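Local coordinates for aminotransferase class I and II (Streptococcus suis 89/1591, PDB 3OP7), which probably transfers amino groups between amino acids and keto acids, using pyridoxal phosphate held as a Schiff base on an active-site lysine, at residues E11-A25 / L327-R339. Sequence-based numbering, arbitrary orientation.
Sequences EWLNVHENSAIYDIA and LQEHGVLLVPGNR
R339 grips E11 in a salt bridge: R339 NH1 and NH2 both donate to E11 OE1, with NH1 to OE1 at 2.6 Å. Carboxylate and guanidinium planes lie 9° apart. E320, on helix 319-330, forms a second salt bridge with R339 NE. W12 NE1 donates to L334 O at 2.8 Å, with the oxygen tilted from the indole plane. P336 CD sits over one face of the W12 indole, 3.6 Å from the centroid of the six-membered ring, a CH-pi contact. H16 CD2 lies over the opposite face. R339 NH2 meets the ring edge. Backbone bonds join strands 22-23 and 332-333 into a short parallel pair. This ties the N-terminal arm to the C-terminal part of this fold type I, PLP-dependent enzyme. G331 O takes I21 N at 2.7 Å and Y22 N at 2.8 Å; L333 N returns a bond to Y22 O, and L333 O accepts from I24 N. D23 OD1 accepts A25 N in an Asx turn. One water donates to both S19 O and L327 O. Apolar packing centres on L333. L333 CD1 reaches W12 CZ2 and H16 CB; L333 CD2 meets A25 CB at 3.9 Å and L13 CD2. L327 CD2 touches H16 CB at 3.6 Å.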
# COMPACT_ATOMS: atom_id res chain seq x y z
N GLU A 11 16.23 -6.54 -1.98
CA GLU A 11 17.14 -6.59 -3.10
C GLU A 11 17.77 -8.00 -3.17
O GLU A 11 17.88 -8.60 -4.24
CB GLU A 11 18.22 -5.51 -2.92
CG GLU A 11 19.13 -5.30 -4.16
CD GLU A 11 20.32 -6.28 -4.25
OE1 GLU A 11 20.73 -6.82 -3.19
OE2 GLU A 11 20.82 -6.54 -5.38
N TRP A 12 18.17 -8.52 -2.01
CA TRP A 12 18.75 -9.88 -1.95
C TRP A 12 17.75 -10.91 -2.49
O TRP A 12 18.12 -11.69 -3.36
CB TRP A 12 19.12 -10.23 -0.51
CG TRP A 12 19.50 -11.65 -0.32
CD1 TRP A 12 18.72 -12.65 0.18
CD2 TRP A 12 20.78 -12.22 -0.57
NE1 TRP A 12 19.45 -13.83 0.22
CE2 TRP A 12 20.71 -13.59 -0.24
CE3 TRP A 12 21.97 -11.71 -1.11
CZ2 TRP A 12 21.81 -14.45 -0.39
CZ3 TRP A 12 23.07 -12.56 -1.24
CH2 TRP A 12 22.96 -13.92 -0.90
N LEU A 13 16.53 -10.90 -1.96
CA LEU A 13 15.48 -11.82 -2.41
C LEU A 13 15.13 -11.62 -3.89
O LEU A 13 14.99 -12.61 -4.63
CB LEU A 13 14.23 -11.76 -1.54
CG LEU A 13 14.45 -12.15 -0.08
CD1 LEU A 13 13.24 -11.91 0.79
CD2 LEU A 13 14.95 -13.64 0.03
N ASN A 14 14.98 -10.36 -4.35
CA ASN A 14 14.73 -10.13 -5.77
C ASN A 14 15.73 -10.86 -6.67
O ASN A 14 15.36 -11.49 -7.67
CB ASN A 14 14.80 -8.63 -6.12
CG ASN A 14 13.60 -7.85 -5.66
OD1 ASN A 14 12.54 -8.40 -5.34
ND2 ASN A 14 13.75 -6.54 -5.61
N VAL A 15 17.02 -10.78 -6.31
CA VAL A 15 18.08 -11.36 -7.13
C VAL A 15 18.12 -12.90 -7.02
O VAL A 15 18.33 -13.58 -8.04
CB VAL A 15 19.47 -10.77 -6.82
CG1 VAL A 15 20.59 -11.50 -7.60
CG2 VAL A 15 19.52 -9.30 -7.16
N HIS A 16 17.86 -13.45 -5.84
CA HIS A 16 18.21 -14.86 -5.55
C HIS A 16 17.06 -15.83 -5.29
O HIS A 16 17.28 -17.04 -5.34
CB HIS A 16 19.21 -14.95 -4.38
CG HIS A 16 20.48 -14.21 -4.64
ND1 HIS A 16 21.36 -14.57 -5.64
CD2 HIS A 16 21.01 -13.13 -4.03
CE1 HIS A 16 22.37 -13.72 -5.64
NE2 HIS A 16 22.18 -12.84 -4.68
N GLU A 17 15.86 -15.34 -5.06
CA GLU A 17 14.73 -16.21 -4.67
C GLU A 17 14.43 -17.30 -5.74
O GLU A 17 14.10 -18.45 -5.38
CB GLU A 17 13.47 -15.37 -4.44
CG GLU A 17 12.75 -15.66 -3.14
CD GLU A 17 11.62 -14.63 -2.83
OE1 GLU A 17 11.26 -13.77 -3.70
OE2 GLU A 17 11.07 -14.69 -1.70
N ASN A 18 14.60 -16.95 -7.02
CA ASN A 18 14.36 -17.89 -8.13
C ASN A 18 15.44 -18.94 -8.30
O ASN A 18 15.29 -19.89 -9.09
CB ASN A 18 14.26 -17.12 -9.45
CG ASN A 18 12.95 -16.40 -9.60
OD1 ASN A 18 12.07 -16.48 -8.75
ND2 ASN A 18 12.80 -15.69 -10.73
N SER A 19 16.57 -18.72 -7.63
CA SER A 19 17.70 -19.65 -7.66
C SER A 19 17.66 -20.66 -6.52
O SER A 19 18.51 -21.55 -6.45
CB SER A 19 19.02 -18.87 -7.59
OG SER A 19 19.31 -18.26 -8.84
N ALA A 20 16.69 -20.51 -5.61
CA ALA A 20 16.62 -21.33 -4.40
C ALA A 20 16.09 -22.74 -4.70
O ALA A 20 15.01 -22.88 -5.28
CB ALA A 20 15.74 -20.65 -3.38
N ILE A 21 16.83 -23.77 -4.29
CA ILE A 21 16.29 -25.15 -4.29
C ILE A 21 15.62 -25.41 -2.93
O ILE A 21 14.48 -25.89 -2.87
CB ILE A 21 17.36 -26.19 -4.61
CG1 ILE A 21 17.87 -26.00 -6.06
CG2 ILE A 21 16.80 -27.60 -4.39
CD1 ILE A 21 19.16 -26.78 -6.41
N TYR A 22 16.31 -25.01 -1.87
CA TYR A 22 15.82 -25.15 -0.48
C TYR A 22 15.73 -23.76 0.14
O TYR A 22 16.71 -23.23 0.58
CB TYR A 22 16.78 -26.07 0.33
CG TYR A 22 16.98 -27.38 -0.39
CD1 TYR A 22 15.90 -28.23 -0.61
CD2 TYR A 22 18.23 -27.73 -0.92
CE1 TYR A 22 16.06 -29.45 -1.31
CE2 TYR A 22 18.39 -28.93 -1.63
CZ TYR A 22 17.30 -29.79 -1.82
OH TYR A 22 17.45 -30.97 -2.52
N ASP A 23 14.53 -23.19 0.15
CA ASP A 23 14.35 -21.79 0.59
C ASP A 23 14.07 -21.73 2.09
O ASP A 23 12.97 -22.01 2.52
CB ASP A 23 13.22 -21.14 -0.19
CG ASP A 23 13.08 -19.64 0.12
OD1 ASP A 23 13.59 -19.17 1.16
OD2 ASP A 23 12.49 -18.93 -0.70
N ILE A 24 15.10 -21.43 2.89
CA ILE A 24 14.93 -21.24 4.34
C ILE A 24 15.24 -19.77 4.68
O ILE A 24 15.81 -19.47 5.73
CB ILE A 24 15.77 -22.23 5.20
CG1 ILE A 24 17.25 -22.23 4.81
CG2 ILE A 24 15.28 -23.65 4.95
CD1 ILE A 24 18.17 -23.16 5.68
N ALA A 25 14.85 -18.87 3.77
CA ALA A 25 15.05 -17.44 3.95
C ALA A 25 13.78 -16.73 4.38
O ALA A 25 13.86 -15.69 5.03
CB ALA A 25 15.56 -16.80 2.64
N LEU A 327 24.31 -20.95 -1.87
CA LEU A 327 23.23 -20.95 -2.86
C LEU A 327 23.70 -21.61 -4.17
O LEU A 327 23.02 -22.50 -4.68
CB LEU A 327 22.72 -19.52 -3.10
CG LEU A 327 21.61 -19.33 -4.14
CD1 LEU A 327 20.36 -20.07 -3.68
CD2 LEU A 327 21.29 -17.83 -4.32
N GLN A 328 24.85 -21.19 -4.70
CA GLN A 328 25.36 -21.70 -5.98
C GLN A 328 25.67 -23.19 -5.91
O GLN A 328 25.36 -23.96 -6.82
CB GLN A 328 26.63 -20.93 -6.38
CG GLN A 328 26.41 -19.45 -6.74
CD GLN A 328 27.72 -18.65 -6.79
OE1 GLN A 328 28.81 -19.21 -6.71
NE2 GLN A 328 27.60 -17.34 -6.91
N GLU A 329 26.29 -23.59 -4.81
CA GLU A 329 26.76 -24.97 -4.64
C GLU A 329 25.72 -25.99 -4.14
O GLU A 329 25.82 -27.17 -4.49
CB GLU A 329 27.97 -25.00 -3.72
CG GLU A 329 29.18 -24.32 -4.32
CD GLU A 329 30.46 -24.61 -3.55
OE1 GLU A 329 30.59 -25.70 -2.95
OE2 GLU A 329 31.35 -23.73 -3.53
N HIS A 330 24.77 -25.57 -3.31
CA HIS A 330 23.78 -26.49 -2.70
C HIS A 330 22.34 -26.08 -2.83
O HIS A 330 21.44 -26.83 -2.41
CB HIS A 330 24.11 -26.69 -1.23
CG HIS A 330 25.46 -27.30 -1.02
ND1 HIS A 330 25.74 -28.60 -1.39
CD2 HIS A 330 26.61 -26.78 -0.55
CE1 HIS A 330 27.01 -28.86 -1.13
NE2 HIS A 330 27.56 -27.77 -0.61
N GLY A 331 22.11 -24.89 -3.39
CA GLY A 331 20.77 -24.40 -3.60
C GLY A 331 20.01 -23.96 -2.35
O GLY A 331 18.81 -23.82 -2.42
N VAL A 332 20.72 -23.73 -1.24
CA VAL A 332 20.11 -23.33 0.02
C VAL A 332 20.12 -21.79 0.13
O VAL A 332 21.16 -21.15 -0.05
CB VAL A 332 20.87 -23.93 1.26
CG1 VAL A 332 20.25 -23.47 2.58
CG2 VAL A 332 20.93 -25.47 1.19
N LEU A 333 18.96 -21.22 0.37
CA LEU A 333 18.86 -19.76 0.47
C LEU A 333 18.65 -19.34 1.90
O LEU A 333 17.73 -19.82 2.58
CB LEU A 333 17.74 -19.21 -0.41
CG LEU A 333 17.68 -17.66 -0.52
CD1 LEU A 333 18.86 -17.12 -1.33
CD2 LEU A 333 16.35 -17.21 -1.12
N LEU A 334 19.54 -18.44 2.36
CA LEU A 334 19.47 -17.77 3.64
C LEU A 334 19.51 -16.28 3.32
O LEU A 334 19.70 -15.91 2.14
CB LEU A 334 20.71 -18.14 4.48
CG LEU A 334 20.80 -19.59 4.99
CD1 LEU A 334 22.21 -19.90 5.48
CD2 LEU A 334 19.81 -19.77 6.11
N VAL A 335 19.38 -15.43 4.34
CA VAL A 335 19.65 -13.99 4.17
C VAL A 335 20.91 -13.66 4.98
O VAL A 335 20.93 -13.89 6.19
CB VAL A 335 18.50 -13.09 4.56
CG1 VAL A 335 18.86 -11.58 4.25
CG2 VAL A 335 17.22 -13.53 3.80
N PRO A 336 21.96 -13.16 4.31
CA PRO A 336 23.19 -12.94 5.07
C PRO A 336 23.12 -11.73 5.99
O PRO A 336 22.38 -10.76 5.69
CB PRO A 336 24.25 -12.69 3.98
CG PRO A 336 23.49 -12.13 2.84
CD PRO A 336 22.12 -12.81 2.89
N GLY A 337 23.89 -11.80 7.08
CA GLY A 337 23.78 -10.85 8.17
C GLY A 337 24.14 -9.41 7.85
O GLY A 337 23.63 -8.51 8.50
N ASN A 338 25.02 -9.20 6.87
CA ASN A 338 25.37 -7.85 6.42
C ASN A 338 24.16 -7.07 5.91
O ASN A 338 24.19 -5.85 5.89
CB ASN A 338 26.45 -7.90 5.34
CG ASN A 338 25.97 -8.64 4.11
OD1 ASN A 338 25.59 -9.79 4.22
ND2 ASN A 338 25.97 -7.97 2.96
N ARG A 339 23.11 -7.77 5.48
CA ARG A 339 21.87 -7.10 5.06
C ARG A 339 21.11 -6.48 6.25
O ARG A 339 20.15 -5.69 6.03
CB ARG A 339 20.96 -8.05 4.28
CG ARG A 339 21.57 -8.65 3.00
CD ARG A 339 21.91 -7.56 2.00
NE ARG A 339 22.54 -7.98 0.75
CZ ARG A 339 22.12 -7.65 -0.46
NH1 ARG A 339 20.99 -6.93 -0.63
NH2 ARG A 339 22.82 -8.02 -1.52
O HOH W 1 21.33 -22.53 -6.89